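Local coordinates for protein albumin-1 (Psophocarpus tetragonolobus, PDB 1WBA) that serves as a 2S seed storage protein in winged bean seeds and belongs to the leguminous Kunitz-type protease inhibitor family, at residues 90-95 against 116-121; 94-97 against 101-104; 133-136 against 140-143. All coordinates share one frame; numbering follows the deposited sequence.

How the interactions relate
The three contacts lie close together in one beta-trefoil domain. The centres of interactions 1 and 2 are about 11 Å apart, those of interactions 1 and 3 about 9 Å, and those of interactions 2 and 3 about 12 Å. Interactions 1 and 2 both start from strand 92-97, which sends side chains inward to strand 116-122 and pairs with strand 103-106 in a hairpin. Interaction 3 follows later in the chain, in the hairpin of strands 130-136 and 142-148; its first strand hydrogen-bonds to 116-122, Ala117 O lying 2.8 Å from Cys135 N. Val94 CG2 comes 3.5 Å from Phe134 CD1, and Leu104 also packs on Phe118, so the two hairpins and the strand between them share one apolar interior.

Interaction 1 (90-95 against 116-121); sequences DVWSVV and GAFTIQ
The backbones of Trp92 and Phe118 run well apart, CA to CA 9.2 Å, with no hydrogen bond between the two strands, so the contact is made almost wholly by side chains reaching across the interior of the beta-trefoil. Phe118 carries most of it. Its CG stands anti to the carbonyl carbon (chi1 -67°), which sends the ring toward strand 92-97, where CE2 meets Trp92 CB at 3.8 Å. The indole comes edge-on to the phenyl face in a T-shaped stack: the six-membered ring of Trp92 and the Phe118 ring have centroids 5.8 Å apart and planes at 87°, with Trp92 CE3 above the phenyl ring near its rim. Val94 adds a methyl at an oblique approach, CG2 lying 4.1 Å from Phe118 CZ. Phe118 makes a second edge-to-face pair with Phe134, while the Trp92 ring also meets Phe82, which carries the aromatic packing on to neighbouring strands. A serine in place of Phe118 would probably leave the indole edge without its aromatic face and open a gap between Trp92 and Val94. One backbone atom also takes part: Trp92 O lies in the plane of the phenyl ring, at its edge, 3.8 Å from Phe118 CE2.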
# COMPACT_ATOMS: atom_id res chain seq x y z
N ASP A 90 3.06 -11.82 -3.46
CA ASP A 90 3.97 -10.74 -3.85
C ASP A 90 3.90 -9.63 -2.81
O ASP A 90 2.82 -9.19 -2.44
CB ASP A 90 3.64 -10.20 -5.25
CG ASP A 90 4.18 -11.09 -6.35
OD1 ASP A 90 5.36 -11.51 -6.26
OD2 ASP A 90 3.44 -11.38 -7.30
N VAL A 91 5.06 -9.17 -2.38
CA VAL A 91 5.16 -8.16 -1.35
C VAL A 91 5.31 -6.76 -1.92
O VAL A 91 5.99 -6.55 -2.93
CB VAL A 91 6.37 -8.50 -0.43
CG1 VAL A 91 6.60 -7.43 0.62
CG2 VAL A 91 6.14 -9.86 0.22
N TRP A 92 4.70 -5.78 -1.26
CA TRP A 92 4.81 -4.39 -1.71
C TRP A 92 6.20 -3.88 -1.34
O TRP A 92 6.70 -4.16 -0.24
CB TRP A 92 3.80 -3.52 -0.97
CG TRP A 92 2.36 -3.68 -1.35
CD1 TRP A 92 1.77 -4.75 -2.00
CD2 TRP A 92 1.34 -2.71 -1.15
NE1 TRP A 92 0.43 -4.47 -2.22
CE2 TRP A 92 0.14 -3.23 -1.71
CE3 TRP A 92 1.31 -1.44 -0.56
CZ2 TRP A 92 -1.07 -2.52 -1.69
CZ3 TRP A 92 0.11 -0.73 -0.54
CH2 TRP A 92 -1.06 -1.28 -1.11
N SER A 93 6.81 -3.10 -2.21
CA SER A 93 8.12 -2.56 -1.91
C SER A 93 8.22 -1.17 -2.51
O SER A 93 7.41 -0.80 -3.34
CB SER A 93 9.24 -3.45 -2.49
OG SER A 93 9.37 -3.32 -3.90
N VAL A 94 9.19 -0.39 -2.03
CA VAL A 94 9.43 0.94 -2.56
C VAL A 94 10.76 0.90 -3.31
O VAL A 94 11.77 0.42 -2.79
CB VAL A 94 9.48 1.96 -1.42
CG1 VAL A 94 9.92 3.33 -1.93
CG2 VAL A 94 8.10 2.06 -0.78
N VAL A 95 10.75 1.35 -4.55
CA VAL A 95 11.95 1.36 -5.39
C VAL A 95 12.30 2.80 -5.73
O VAL A 95 11.43 3.60 -6.10
CB VAL A 95 11.69 0.54 -6.69
CG1 VAL A 95 12.86 0.65 -7.68
CG2 VAL A 95 11.41 -0.93 -6.33
N GLY A 116 12.43 -0.42 4.59
CA GLY A 116 11.52 0.32 5.43
C GLY A 116 10.24 -0.45 5.56
O GLY A 116 10.14 -1.57 5.05
N ALA A 117 9.25 0.15 6.19
CA ALA A 117 7.96 -0.50 6.41
C ALA A 117 6.87 0.50 6.17
O ALA A 117 7.12 1.70 6.13
CB ALA A 117 7.87 -1.03 7.86
N PHE A 118 5.64 -0.00 6.03
CA PHE A 118 4.48 0.84 5.81
C PHE A 118 3.78 1.04 7.14
O PHE A 118 3.95 0.22 8.03
CB PHE A 118 3.51 0.13 4.86
CG PHE A 118 4.04 -0.02 3.47
CD1 PHE A 118 3.95 1.03 2.57
CD2 PHE A 118 4.67 -1.20 3.07
CE1 PHE A 118 4.49 0.91 1.28
CE2 PHE A 118 5.21 -1.32 1.80
CZ PHE A 118 5.12 -0.26 0.90
N THR A 119 3.10 2.18 7.31
CA THR A 119 2.31 2.43 8.54
C THR A 119 0.97 3.03 8.11
O THR A 119 0.81 3.47 6.97
CB THR A 119 3.00 3.38 9.57
OG1 THR A 119 3.13 4.68 9.03
CG2 THR A 119 4.35 2.87 9.97
N ILE A 120 0.01 3.05 9.03
CA ILE A 120 -1.31 3.59 8.75
C ILE A 120 -1.64 4.66 9.77
O ILE A 120 -1.32 4.51 10.96
CB ILE A 120 -2.40 2.48 8.90
CG1 ILE A 120 -2.19 1.36 7.88
CG2 ILE A 120 -3.78 3.09 8.78
CD1 ILE A 120 -2.97 0.08 8.15
N GLN A 121 -2.26 5.75 9.32
CA GLN A 121 -2.70 6.84 10.19
C GLN A 121 -4.07 7.27 9.70
O GLN A 121 -4.42 6.99 8.56
CB GLN A 121 -1.78 8.04 10.08
CG GLN A 121 -0.52 7.94 10.86
CD GLN A 121 0.18 9.26 10.95
OE1 GLN A 121 -0.26 10.27 10.39
NE2 GLN A 121 1.31 9.28 11.62

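Interaction 2 (94-97 against 101-104); sequences VVDF and GQQL
Gln102 meets Val94 and Asp96 by placing CG anti to its carbonyl carbon (chi1 -56°) and keeping the chain extended beyond, whereas Asp96 holds CG anti to the backbone N (chi1 -161°), which tips its carboxylate toward the glutamine. Gln102 CB rests 3.8 Å from Val94 CG1, and further along Gln102 CG passes 3.9 Å from Asp96 CG. The carboxylate and amide planes are steeply turned against each other, and no hydrogen bond joins them. On the same face, Leu104 reaches back with one branch, its CD2 packing 3.5 Å from Val94 CG2, and continues inward to Phe118. These side chains sit on an antiparallel beta hairpin of the trefoil, strands 92-97 and 103-106, in which Val95 pairs with Gln103 and Phe97 with Gly101 as hydrogen-bonded pairs. The bond from Val95 N to Gln103 O is almost straight, and Gln103 N returns one to Val95 O at 3.1 Å. Val95 O also takes a CA-H contact from Gln102 and a weak bond from Phe97 N, the latter closing an inverse gamma turn centred on Asp96. Phe97 N is thus shared: it also donates to Gly101 O, from above the carbonyl plane and with a bent N-H approach of 131°. Gly101 N answers with the shortest bond of the ladder, 2.7 Å to Phe97 O and in the carbonyl plane. Gly101 adopts backbone angles at which a beta carbon would collide with the carbonyl oxygen of the residue before it, so only glycine fits comfortably. The other face of the hairpin carries Phe97 and Gln103: the Phe97 ring forms a cation-pi contact with Lys105, and Gln103 OE1 accepts a hydrogen bond from Arg155 NH1.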
# COMPACT_ATOMS: atom_id res chain seq x y z
N VAL A 94 9.19 -0.39 -2.03
CA VAL A 94 9.43 0.94 -2.56
C VAL A 94 10.76 0.90 -3.31
O VAL A 94 11.77 0.42 -2.79
CB VAL A 94 9.48 1.96 -1.42
CG1 VAL A 94 9.92 3.33 -1.93
CG2 VAL A 94 8.10 2.06 -0.78
N VAL A 95 10.75 1.35 -4.55
CA VAL A 95 11.95 1.36 -5.39
C VAL A 95 12.30 2.80 -5.73
O VAL A 95 11.43 3.60 -6.10
CB VAL A 95 11.69 0.54 -6.69
CG1 VAL A 95 12.86 0.65 -7.68
CG2 VAL A 95 11.41 -0.93 -6.33
N ASP A 96 13.56 3.18 -5.54
CA ASP A 96 13.98 4.55 -5.87
C ASP A 96 14.24 4.52 -7.38
O ASP A 96 15.38 4.37 -7.84
CB ASP A 96 15.21 4.96 -5.08
CG ASP A 96 15.39 6.44 -5.05
OD1 ASP A 96 14.79 7.13 -5.90
OD2 ASP A 96 16.10 6.93 -4.16
N PHE A 97 13.15 4.65 -8.11
CA PHE A 97 13.12 4.55 -9.56
C PHE A 97 13.64 5.74 -10.34
O PHE A 97 13.05 6.82 -10.32
CB PHE A 97 11.68 4.21 -9.98
CG PHE A 97 11.59 3.46 -11.26
CD1 PHE A 97 11.78 2.08 -11.28
CD2 PHE A 97 11.29 4.12 -12.44
CE1 PHE A 97 11.67 1.37 -12.48
CE2 PHE A 97 11.19 3.42 -13.64
CZ PHE A 97 11.37 2.05 -13.66
N GLY A 101 11.41 8.62 -9.26
CA GLY A 101 11.43 8.81 -7.82
C GLY A 101 10.97 7.53 -7.15
O GLY A 101 10.83 6.51 -7.82
N GLN A 102 10.73 7.60 -5.84
CA GLN A 102 10.28 6.44 -5.07
C GLN A 102 8.82 6.11 -5.37
O GLN A 102 7.94 6.99 -5.28
CB GLN A 102 10.49 6.66 -3.57
CG GLN A 102 11.93 6.99 -3.25
CD GLN A 102 12.26 7.00 -1.77
OE1 GLN A 102 13.42 7.15 -1.40
NE2 GLN A 102 11.27 6.80 -0.92
N GLN A 103 8.58 4.87 -5.79
CA GLN A 103 7.24 4.40 -6.16
C GLN A 103 7.09 2.98 -5.73
O GLN A 103 8.09 2.29 -5.47
CB GLN A 103 7.08 4.43 -7.68
CG GLN A 103 7.67 5.63 -8.33
CD GLN A 103 7.31 5.70 -9.79
OE1 GLN A 103 7.40 4.71 -10.52
NE2 GLN A 103 6.87 6.88 -10.22
N LEU A 104 5.85 2.51 -5.69
CA LEU A 104 5.58 1.13 -5.29
C LEU A 104 5.71 0.12 -6.43
O LEU A 104 5.12 0.29 -7.50
CB LEU A 104 4.20 0.99 -4.63
CG LEU A 104 3.88 1.85 -3.41
CD1 LEU A 104 2.68 1.26 -2.70
CD2 LEU A 104 5.04 1.91 -2.48

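Interaction 3 (133-136 against 140-143); sequences LFCP and PCKN
Leu133 opens the pairing opposite Asn143, with the two side chains alongside one another and pointing the same way: Leu133 CD2 lies 3.8 Å from Asn143 OD1, while its CB sits 3.4 Å from Lys142 O. Phe134 follows with both backbone hydrogen bonds of the ladder, giving N to Lys142 O and receiving Lys142 N at its own O, each 2.8 Å long and close to straight. Its ring leads away from the partner strand and packs on Val114 and Val158, whereas Lys142 extends its chain fully and engages Tyr160 in a cation-pi contact. Cys135 comes next. In both it and Cys141, SG is anti to the carbonyl carbon and beside the backbone N (chi1 -60° and -56°), which lets the sulfurs meet in a disulfide of 2.0 Å between Cys135 SG and Cys141 SG, with a right-handed chi3 of 108°. Cys135 O accepts a hydrogen bond from Arg77 NH2. Pro136 ends the segment with CD 3.6 Å from Pro140 O, where the chain begins its turn. This is a beta hairpin of the beta-trefoil fold of the Kunitz-type inhibitor family, with a disulfide closing its short loop.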
# COMPACT_ATOMS: atom_id res chain seq x y z
N LEU A 133 1.63 5.38 4.89
CA LEU A 133 2.89 6.09 4.88
C LEU A 133 3.99 5.05 4.70
O LEU A 133 3.76 3.85 4.90
CB LEU A 133 3.11 6.85 6.19
CG LEU A 133 2.08 7.94 6.56
CD1 LEU A 133 1.15 7.45 7.61
CD2 LEU A 133 2.75 9.19 7.00
N PHE A 134 5.15 5.49 4.25
CA PHE A 134 6.28 4.59 4.12
C PHE A 134 7.36 5.19 5.01
O PHE A 134 7.71 6.36 4.89
CB PHE A 134 6.78 4.45 2.68
CG PHE A 134 7.98 3.58 2.57
CD1 PHE A 134 7.87 2.21 2.74
CD2 PHE A 134 9.24 4.13 2.34
CE1 PHE A 134 9.01 1.39 2.69
CE2 PHE A 134 10.37 3.31 2.28
CZ PHE A 134 10.26 1.94 2.46
N CYS A 135 7.89 4.36 5.88
CA CYS A 135 8.90 4.80 6.82
C CYS A 135 10.18 4.05 6.57
O CYS A 135 10.34 2.91 6.99
CB CYS A 135 8.42 4.54 8.26
SG CYS A 135 6.87 5.42 8.69
N PRO A 136 11.11 4.66 5.83
CA PRO A 136 12.38 4.00 5.54
C PRO A 136 13.17 3.88 6.82
O PRO A 136 12.94 4.64 7.77
CB PRO A 136 13.05 4.95 4.55
CG PRO A 136 12.43 6.27 4.83
CD PRO A 136 11.00 5.95 5.12
N PRO A 140 12.72 9.95 8.24
CA PRO A 140 11.33 10.33 8.55
C PRO A 140 10.39 9.65 7.54
O PRO A 140 10.80 9.30 6.43
CB PRO A 140 11.32 11.85 8.36
CG PRO A 140 12.75 12.24 8.63
CD PRO A 140 13.52 11.15 7.92
N CYS A 141 9.13 9.49 7.92
CA CYS A 141 8.15 8.85 7.07
C CYS A 141 7.64 9.76 5.96
O CYS A 141 7.56 10.98 6.12
CB CYS A 141 6.98 8.36 7.92
SG CYS A 141 7.49 7.26 9.27
N LYS A 142 7.24 9.14 4.85
CA LYS A 142 6.75 9.86 3.69
C LYS A 142 5.34 9.41 3.37
O LYS A 142 4.95 8.27 3.66
CB LYS A 142 7.65 9.59 2.50
CG LYS A 142 9.09 9.87 2.79
CD LYS A 142 10.01 9.55 1.64
CE LYS A 142 11.40 10.06 1.97
NZ LYS A 142 12.36 9.84 0.87
N ASN A 143 4.59 10.29 2.73
CA ASN A 143 3.22 9.98 2.35
C ASN A 143 3.19 9.17 1.09
O ASN A 143 4.13 9.20 0.28
CB ASN A 143 2.45 11.26 2.07
CG ASN A 143 2.21 12.07 3.30
OD1 ASN A 143 1.67 11.57 4.29
ND2 ASN A 143 2.62 13.32 3.26